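Local atomic coordinates of L-glyceraldehyde 3-phosphate reductase (Clostridium beijerinckii, PDB entry 6HG6), a protein that binds NADPH in a TIM barrel of the aldo-keto reductase superfamily and probably reduces aldehydes such as furfural with it. Residues G316-D319 and E320-M323; F199-T202 and I203-N206; G99-M102 and W103-P106. One frame throughout, in Å; residues are numbered along the deposited sequence.

Contact 1 (G316-D319 and E320-M323)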
# COMPACT_ATOMS: atom_id res chain seq x y z
N GLY A 316 -13.74 12.63 -7.31
CA GLY A 316 -15.13 13.07 -7.06
C GLY A 316 -16.16 12.23 -7.79
O GLY A 316 -16.01 12.00 -8.99
N PHE A 317 -17.25 11.91 -7.11
CA PHE A 317 -18.35 11.08 -7.63
C PHE A 317 -19.67 11.75 -7.27
O PHE A 317 -19.75 12.24 -6.14
CB PHE A 317 -18.30 9.70 -6.99
CG PHE A 317 -17.21 8.81 -7.51
CD1 PHE A 317 -15.91 8.95 -7.08
CD2 PHE A 317 -17.47 7.86 -8.49
CE1 PHE A 317 -14.91 8.11 -7.57
CE2 PHE A 317 -16.48 7.02 -8.96
CZ PHE A 317 -15.19 7.16 -8.52
N THR A 318 -20.64 11.68 -8.16
CA THR A 318 -22.03 12.15 -7.91
C THR A 318 -22.66 11.14 -6.93
O THR A 318 -22.24 9.87 -6.96
CB THR A 318 -22.84 12.29 -9.21
OG1 THR A 318 -23.12 11.01 -9.86
CG2 THR A 318 -22.16 13.21 -10.21
N ASP A 319 -23.72 11.59 -6.20
CA ASP A 319 -24.48 10.67 -5.30
C ASP A 319 -25.09 9.56 -6.18
O ASP A 319 -25.09 8.38 -5.74
CB ASP A 319 -25.49 11.46 -4.44
CG ASP A 319 -24.86 12.39 -3.40
OD1 ASP A 319 -23.75 12.11 -2.95
OD2 ASP A 319 -25.48 13.43 -3.07
N GLU A 320 -25.37 9.87 -7.45
CA GLU A 320 -25.96 8.86 -8.38
C GLU A 320 -24.90 7.76 -8.74
O GLU A 320 -25.35 6.47 -8.86
CB GLU A 320 -26.46 9.46 -9.69
CG GLU A 320 -27.12 8.44 -10.58
CD GLU A 320 -27.77 9.07 -11.81
OE1 GLU A 320 -27.04 9.88 -12.41
OE2 GLU A 320 -28.98 8.79 -12.13
N GLU A 321 -23.65 8.24 -9.06
CA GLU A 321 -22.60 7.25 -9.43
C GLU A 321 -22.41 6.31 -8.26
O GLU A 321 -22.28 5.09 -8.49
CB GLU A 321 -21.28 7.92 -9.80
CG GLU A 321 -21.31 8.60 -11.14
CD GLU A 321 -20.11 9.49 -11.45
OE1 GLU A 321 -19.53 10.03 -10.54
OE2 GLU A 321 -19.82 9.67 -12.63
N LEU A 322 -22.31 6.88 -7.05
CA LEU A 322 -22.03 6.12 -5.82
C LEU A 322 -23.15 5.13 -5.51
O LEU A 322 -22.82 3.98 -5.21
CB LEU A 322 -21.82 7.09 -4.66
CG LEU A 322 -20.53 7.92 -4.72
CD1 LEU A 322 -20.29 8.59 -3.39
CD2 LEU A 322 -19.32 7.09 -5.14
N MET A 323 -24.43 5.53 -5.56
CA MET A 323 -25.51 4.57 -5.22
C MET A 323 -25.56 3.47 -6.30
O MET A 323 -25.97 2.30 -5.94
CB MET A 323 -26.86 5.28 -5.12
CG MET A 323 -27.47 5.49 -6.44
SD MET A 323 -28.88 4.45 -6.84
CE MET A 323 -28.68 3.04 -5.76
O HOH W 1 -24.46 11.06 -11.99
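A capping box between Thr318 and Glu321 opens the last helix of the chain, 319-329, at the protein surface. Thr318 holds the N-cap position, and each of the two residues uses its side chain to receive the backbone N-H of the other. Glu321 N donates to Thr318 OG1 at 2.9 Å with an N-H...O angle of 155°. The hydroxyl lies between the backbone N and the carbonyl carbon of its own residue (chi1 68°), which turns it forward over the first turn. In return Thr318 N donates to Glu321 OE1 over 3.1 Å, reaching the carboxylate from above its plane. The Glu321 chain, extended beyond CG, crosses the threonine at about a right angle and brings CG to 3.3 Å from Thr318 OG1. The box thus gives side-chain acceptors to two N-H groups at the helix start. Regular helix bonds follow: Leu322 N to Thr318 O at 3.0 Å, then Met323 N to Asp319 O at 2.9 Å. A water donates to Glu320 OE1 and lies close to Thr318 OG1. On the flank nearer the protein, Leu322 CD2 packs on Phe317 CB at 3.4 Å and comes obliquely to the ring, as does Glu321 OE1, with ring and carboxylate planes 64° apart. Arg274 ties these groups together: it forms a salt bridge with Glu321 OE1, a hydrogen bond with Gly316 O and a cation-pi contact with Phe317. Phe317 also rests on Met281 and Ser284, and Leu322 on Trp285, which seats the start of helix 319-329 against helix 278-286.

Contact 2 (F199-T202 and I203-N206). With EDO (1,2-ethanediol), chain H.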
# COMPACT_ATOMS: atom_id res chain seq x y z
N PHE A 199 -15.18 -4.06 -4.77
CA PHE A 199 -15.63 -5.44 -4.47
C PHE A 199 -15.24 -5.93 -3.06
O PHE A 199 -15.73 -7.01 -2.65
CB PHE A 199 -15.12 -6.41 -5.53
CG PHE A 199 -15.84 -6.31 -6.84
CD1 PHE A 199 -17.22 -6.31 -6.88
CD2 PHE A 199 -15.14 -6.18 -8.02
CE1 PHE A 199 -17.89 -6.23 -8.09
CE2 PHE A 199 -15.81 -6.10 -9.24
CZ PHE A 199 -17.19 -6.08 -9.26
N ASP A 200 -14.47 -5.17 -2.30
CA ASP A 200 -14.08 -5.58 -0.93
C ASP A 200 -14.32 -4.42 0.03
O ASP A 200 -13.46 -3.53 0.12
CB ASP A 200 -12.65 -6.09 -0.90
CG ASP A 200 -12.32 -6.70 0.44
OD1 ASP A 200 -13.11 -6.53 1.39
OD2 ASP A 200 -11.27 -7.35 0.53
N ARG A 201 -15.44 -4.48 0.74
CA ARG A 201 -15.87 -3.41 1.68
C ARG A 201 -15.50 -3.76 3.11
O ARG A 201 -16.13 -3.19 4.03
CB ARG A 201 -17.38 -3.23 1.53
CG ARG A 201 -17.82 -2.96 0.11
CD ARG A 201 -17.07 -1.82 -0.58
NE ARG A 201 -17.74 -1.48 -1.84
CZ ARG A 201 -18.72 -0.60 -2.00
NH1 ARG A 201 -19.24 -0.43 -3.20
NH2 ARG A 201 -19.21 0.11 -0.99
N THR A 202 -14.59 -4.70 3.33
CA THR A 202 -14.23 -5.16 4.69
C THR A 202 -14.01 -3.97 5.64
O THR A 202 -14.61 -3.99 6.73
CB THR A 202 -13.00 -6.08 4.70
OG1 THR A 202 -13.36 -7.21 3.92
CG2 THR A 202 -12.60 -6.53 6.09
N ILE A 203 -13.24 -2.96 5.24
CA ILE A 203 -12.88 -1.84 6.17
C ILE A 203 -14.10 -0.95 6.44
O ILE A 203 -14.03 -0.15 7.39
CB ILE A 203 -11.65 -1.03 5.67
CG1 ILE A 203 -11.94 -0.21 4.41
CG2 ILE A 203 -10.42 -1.91 5.49
CD1 ILE A 203 -10.85 0.80 4.12
N GLU A 204 -15.17 -1.06 5.66
CA GLU A 204 -16.43 -0.29 5.88
C GLU A 204 -17.25 -1.02 6.95
O GLU A 204 -18.16 -0.39 7.53
CB GLU A 204 -17.22 -0.15 4.58
CG GLU A 204 -16.55 0.67 3.49
CD GLU A 204 -17.30 0.79 2.16
OE1 GLU A 204 -18.39 0.17 2.02
OE2 GLU A 204 -16.82 1.50 1.25
N ASN A 205 -17.00 -2.32 7.18
CA ASN A 205 -17.83 -3.21 8.03
C ASN A 205 -17.11 -3.74 9.28
O ASN A 205 -17.83 -4.20 10.21
CB ASN A 205 -18.31 -4.41 7.20
CG ASN A 205 -19.10 -3.96 5.98
OD1 ASN A 205 -19.91 -3.06 6.08
ND2 ASN A 205 -18.88 -4.58 4.84
N ASN A 206 -15.79 -3.68 9.35
CA ASN A 206 -15.04 -4.20 10.53
C ASN A 206 -14.55 -3.04 11.41
O ASN A 206 -13.72 -3.27 12.26
CB ASN A 206 -13.87 -5.09 10.10
CG ASN A 206 -12.75 -4.31 9.46
OD1 ASN A 206 -12.86 -3.09 9.30
ND2 ASN A 206 -11.66 -4.99 9.13
C1 EDO H . -18.11 1.07 11.82
O1 EDO H . -17.67 1.28 13.16
C2 EDO H . -18.20 -0.37 11.47
O2 EDO H . -17.62 -0.67 10.21
O HOH W 2 -12.06 -3.31 2.65
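Arg201 and Glu204 lie side by side and point the same way, joined by a salt bridge across the weakly bonded turn that follows strand 189-195. From its root outward, the arginine keeps meeting one oxygen: CB stands 3.6 Å from Glu204 OE1, CG 3.7 Å and CD 3.5 Å from the same atom. A bend at chi2 (-51°) folds the chain back along the carboxylate. NE turns aside to the carbonyl of Ile198, and NH1 forms a salt bridge with Asp326 of helix 319-329. NH2 completes the reach, donating to Glu204 OE1 at 3.1 Å with an N-H...O angle of 165°. The oxygen receives it on its syn lone pair and lies in the guanidinium plane, although the two flat groups stand 80° apart. Glu204 OE2 is taken by Tyr196 OH, so both carboxylate oxygens are held and its rotation is probably fixed. In the backbone, Arg201 O accepts from Glu204 N at 2.8 Å, while Thr202 O accepts from both Asn205 N and Asn206 N. An Asx turn leads in: Asp200 OD1 takes Thr202 N, and Thr202 OG1 donates to Asp200 OD1 at 2.6 Å. Ethanediol, probably from the crystallisation liquor, donates to Glu204 O. Ile203 touches Asn194 of barrel strand 189-195, while Arg201 and Glu204 rest on Trp285 of helix 278-286.

Contact 3 (G99-M102 and W103-P106)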
# COMPACT_ATOMS: atom_id res chain seq x y z
N GLY A 99 5.15 -10.10 9.78
CA GLY A 99 3.92 -10.63 10.41
C GLY A 99 3.31 -11.80 9.69
O GLY A 99 2.54 -12.56 10.33
N TYR A 100 3.63 -11.98 8.41
CA TYR A 100 3.29 -13.17 7.61
C TYR A 100 4.52 -14.08 7.58
O TYR A 100 5.56 -13.75 8.18
CB TYR A 100 2.78 -12.83 6.20
CG TYR A 100 1.31 -12.44 6.16
CD1 TYR A 100 0.32 -13.39 6.28
CD2 TYR A 100 0.92 -11.12 6.01
CE1 TYR A 100 -1.03 -13.06 6.19
CE2 TYR A 100 -0.42 -10.76 5.94
CZ TYR A 100 -1.39 -11.73 6.07
OH TYR A 100 -2.71 -11.38 6.01
N LYS A 101 4.40 -15.20 6.88
CA LYS A 101 5.46 -16.23 6.93
C LYS A 101 6.64 -15.73 6.10
O LYS A 101 6.45 -15.37 4.91
CB LYS A 101 5.01 -17.58 6.44
CG LYS A 101 6.08 -18.64 6.62
CD LYS A 101 5.59 -19.98 6.26
CE LYS A 101 6.64 -21.02 6.46
NZ LYS A 101 6.03 -22.35 6.32
N MET A 102 7.81 -15.68 6.72
CA MET A 102 9.05 -15.27 6.04
C MET A 102 10.02 -16.44 6.00
O MET A 102 10.60 -16.67 4.93
CB MET A 102 9.68 -14.07 6.74
CG MET A 102 10.98 -13.64 6.11
SD MET A 102 10.64 -12.91 4.48
CE MET A 102 12.30 -12.85 3.83
N TRP A 103 10.27 -17.13 7.12
CA TRP A 103 11.20 -18.28 7.13
C TRP A 103 10.58 -19.38 7.97
O TRP A 103 9.52 -19.15 8.56
CB TRP A 103 12.62 -17.86 7.57
CG TRP A 103 12.78 -17.38 8.98
CD1 TRP A 103 12.93 -18.17 10.09
CD2 TRP A 103 12.90 -16.02 9.44
NE1 TRP A 103 13.07 -17.39 11.21
CE2 TRP A 103 13.07 -16.07 10.84
CE3 TRP A 103 12.80 -14.76 8.84
CZ2 TRP A 103 13.21 -14.92 11.62
CZ3 TRP A 103 12.93 -13.63 9.62
CH2 TRP A 103 13.09 -13.71 11.00
N GLU A 104 11.14 -20.56 7.89
CA GLU A 104 10.52 -21.73 8.54
C GLU A 104 10.72 -21.66 10.05
O GLU A 104 11.66 -21.03 10.48
CB GLU A 104 11.13 -23.03 8.02
CG GLU A 104 10.93 -23.22 6.53
CD GLU A 104 9.48 -23.31 6.06
OE1 GLU A 104 8.63 -23.87 6.80
OE2 GLU A 104 9.19 -22.77 4.98
N GLY A 105 9.82 -22.29 10.79
CA GLY A 105 9.99 -22.49 12.24
C GLY A 105 9.27 -21.43 13.06
O GLY A 105 8.66 -20.52 12.54
N PRO A 106 9.35 -21.53 14.41
CA PRO A 106 8.54 -20.69 15.29
C PRO A 106 8.88 -19.21 15.38
O PRO A 106 8.10 -18.45 15.97
CB PRO A 106 8.72 -21.38 16.65
CG PRO A 106 10.08 -21.99 16.57
CD PRO A 106 10.18 -22.47 15.14
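The long loop that leaves barrel strand 93-98 and leads to helix 113-127 carries this contact, one of the excursions at the C-terminal ends of the strands, where TIM barrels place their active sites. Lys101 and Glu104 form a salt bridge across its bend. The lysine is extended throughout, with CG opposite the backbone N (chi1 -175°), and carries NZ to 3.0 Å from Glu104 OE1. The glutamate instead bends at chi2 (-62°), bringing its carboxylate back to the lysine even though its CB starts off away from it. NZ meets OE1 on the syn side but 29° out of the carboxylate plane, while Lys101 CE lies 3.4 Å from Glu104 OE2. Contact with the carboxylate is therefore shared between the ammonium group and the last methylene. Met102 and Trp103 make the apolar part: Met102 CG approaches the indole obliquely, 3.5 Å from Trp103 CE3, and Met102 CB is 3.8 Å from that same carbon. Tyr115 meets the indole edge-to-face and also touches Met102, while Trp103 packs on Ala118 and Gln122. The loop thus divides its chemistry: the Met102 and Trp103 side chains pack on helix 113-127, whereas Lys101, which also touches Asp109, and Glu104 form an exposed pair that probably gains only modestly from its charges.

How the contacts relate
Along the chain the order is contact 3, contact 2, contact 1, all on loops and helix starts around one parallel eight-stranded barrel. Contact 3 follows the third strand, 93-98, and contact 2 the sixth, 189-195; their centres lie 27 Å apart. Contact 1 comes after the last strand, 294-297, and helix 302-308, on the opposite side of the chain's centre from contact 3, with centres 43 Å apart. Contacts 1 and 2 are neighbours, with centres 18 Å apart and nearest atoms about 6 Å apart, and share helices 278-286 and 319-329. None touches another; each shapes a separate part of the outer layer of the NADPH-binding barrel.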